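Local coordinates for protein taurine:2-oxoglutarate aminotransferase (PDB 6JIX) that probably transfers the amino group of taurine to 2-oxoglutarate, using pyridoxal 5'-phosphate as cofactor, as a class-III aminotransferase, at residues 59-64 with 325-330. Sequence-based numbering, arbitrary orientation.
Sequences SNLGHE and VAAVNY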
# COMPACT_ATOMS: atom_id res chain seq x y z
N SER A 59 -17.00 1.42 -2.91
CA SER A 59 -17.67 2.72 -2.94
C SER A 59 -18.98 2.66 -2.14
O SER A 59 -20.08 2.86 -2.65
CB SER A 59 -17.90 3.14 -4.39
OG SER A 59 -16.66 3.26 -5.06
N ASN A 60 -18.82 2.46 -0.83
CA ASN A 60 -19.94 2.10 0.02
C ASN A 60 -21.00 3.20 0.10
O ASN A 60 -22.19 2.90 0.27
CB ASN A 60 -19.42 1.76 1.42
CG ASN A 60 -18.96 0.30 1.53
OD1 ASN A 60 -18.71 -0.37 0.53
ND2 ASN A 60 -18.84 -0.19 2.76
N LEU A 61 -20.59 4.47 0.03
CA LEU A 61 -21.52 5.60 0.08
C LEU A 61 -21.75 6.23 -1.29
O LEU A 61 -22.04 7.43 -1.38
CB LEU A 61 -21.02 6.65 1.06
CG LEU A 61 -20.99 6.17 2.51
CD1 LEU A 61 -20.45 7.24 3.44
CD2 LEU A 61 -22.40 5.74 2.92
N GLY A 62 -21.65 5.43 -2.36
CA GLY A 62 -21.77 5.98 -3.69
C GLY A 62 -20.54 6.81 -4.04
O GLY A 62 -19.50 6.76 -3.39
N HIS A 63 -20.69 7.59 -5.10
CA HIS A 63 -19.62 8.43 -5.62
C HIS A 63 -19.90 9.91 -5.38
O HIS A 63 -21.05 10.35 -5.38
CB HIS A 63 -19.43 8.14 -7.12
CG HIS A 63 -19.15 6.70 -7.41
ND1 HIS A 63 -17.93 6.11 -7.14
CD2 HIS A 63 -19.93 5.72 -7.91
CE1 HIS A 63 -17.97 4.84 -7.50
NE2 HIS A 63 -19.17 4.58 -7.97
N GLU A 64 -18.83 10.66 -5.12
CA GLU A 64 -18.90 12.12 -4.99
C GLU A 64 -19.84 12.55 -3.86
O GLU A 64 -20.35 13.67 -3.87
CB GLU A 64 -19.31 12.78 -6.30
CG GLU A 64 -18.24 12.68 -7.37
CD GLU A 64 -17.08 13.61 -7.12
OE1 GLU A 64 -17.25 14.81 -7.36
OE2 GLU A 64 -16.01 13.15 -6.68
N VAL A 325 -12.87 10.17 8.56
CA VAL A 325 -13.73 10.74 9.59
C VAL A 325 -15.09 11.09 8.99
O VAL A 325 -16.15 10.82 9.59
CB VAL A 325 -13.04 11.96 10.23
CG1 VAL A 325 -14.03 12.77 11.04
CG2 VAL A 325 -11.89 11.52 11.11
N ALA A 326 -15.10 11.69 7.80
CA ALA A 326 -16.36 12.08 7.18
C ALA A 326 -17.19 10.85 6.80
O ALA A 326 -18.41 10.83 7.02
CB ALA A 326 -16.09 12.94 5.95
N ALA A 327 -16.55 9.83 6.23
CA ALA A 327 -17.28 8.62 5.86
C ALA A 327 -17.89 7.95 7.09
O ALA A 327 -19.08 7.64 7.11
CB ALA A 327 -16.35 7.64 5.14
N VAL A 328 -17.10 7.75 8.14
CA VAL A 328 -17.64 7.02 9.28
C VAL A 328 -18.77 7.81 9.92
O VAL A 328 -19.81 7.24 10.28
CB VAL A 328 -16.52 6.69 10.29
CG1 VAL A 328 -17.12 6.11 11.56
CG2 VAL A 328 -15.48 5.74 9.66
N ASN A 329 -18.61 9.14 10.05
CA ASN A 329 -19.66 9.98 10.61
C ASN A 329 -20.94 9.87 9.79
O ASN A 329 -22.04 9.86 10.34
CB ASN A 329 -19.21 11.44 10.68
CG ASN A 329 -18.50 11.78 11.99
OD1 ASN A 329 -18.71 11.13 13.02
ND2 ASN A 329 -17.63 12.80 11.95
N TYR A 330 -20.82 9.77 8.46
CA TYR A 330 -21.99 9.56 7.63
C TYR A 330 -22.67 8.23 7.94
O TYR A 330 -23.90 8.17 8.11
CB TYR A 330 -21.62 9.63 6.16
CG TYR A 330 -22.84 9.74 5.28
CD1 TYR A 330 -23.58 8.61 4.93
CD2 TYR A 330 -23.27 10.97 4.80
CE1 TYR A 330 -24.71 8.72 4.13
CE2 TYR A 330 -24.37 11.08 4.00
CZ TYR A 330 -25.09 9.97 3.66
OH TYR A 330 -26.21 10.14 2.86
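Leu61 reaches from a type I beta turn onto Ala327 and Tyr330 of helix 318-333, a worked example of a tight turn packing against a helix through a branched aliphatic side chain. The turn runs from Ser59 to Gly62 in the loop between helices 54-57 and 66-78 of this class-III aminotransferase. It is closed by a backbone hydrogen bond from Gly62 N to Ser59 O (3.0 Å). Leu61 occupies its third position, and its CB points toward the helix. From CB the chain runs to CG, which lies anti to the carbonyl carbon (chi1 -65°), and there it forks into two methyls that meet different parts of the helix. CD1 enters the angle between the helix backbone and the tyrosine, where it lies 3.8 Å from Tyr330 CB. The carbonyl oxygen Ala327 O is 3.9 Å from the same Leu61 CD1, with Ala327 CB a looser neighbour. Within this contact CD2 meets the ring, near Tyr330 CD1 and CE1, approaching it obliquely. The aromatic group is presented because Tyr330 has CG anti to its own nitrogen (chi1 -167°), swinging the ring out from the helix toward the turn. Beyond the pair, Ile423, Cys285 and Tyr331 also touch Leu61, while the Tyr330 ring stacks with His334. An alanine in place of Leu61 would probably leave Tyr330 CB and CD1 without their apolar partner and open a gap beside Ala327, since both methyls would be gone. The contact is buried and made by carbon atoms of the side chains, with Ala327 O the one polar atom touched, about 11 Å from Lys281 of the pyridoxal phosphate site, measured from the side chain of Ala327. One ring carbon, Tyr330 CD1, is approached by both Leu61 CD1 and Leu61 CD2, each at 3.7 Å.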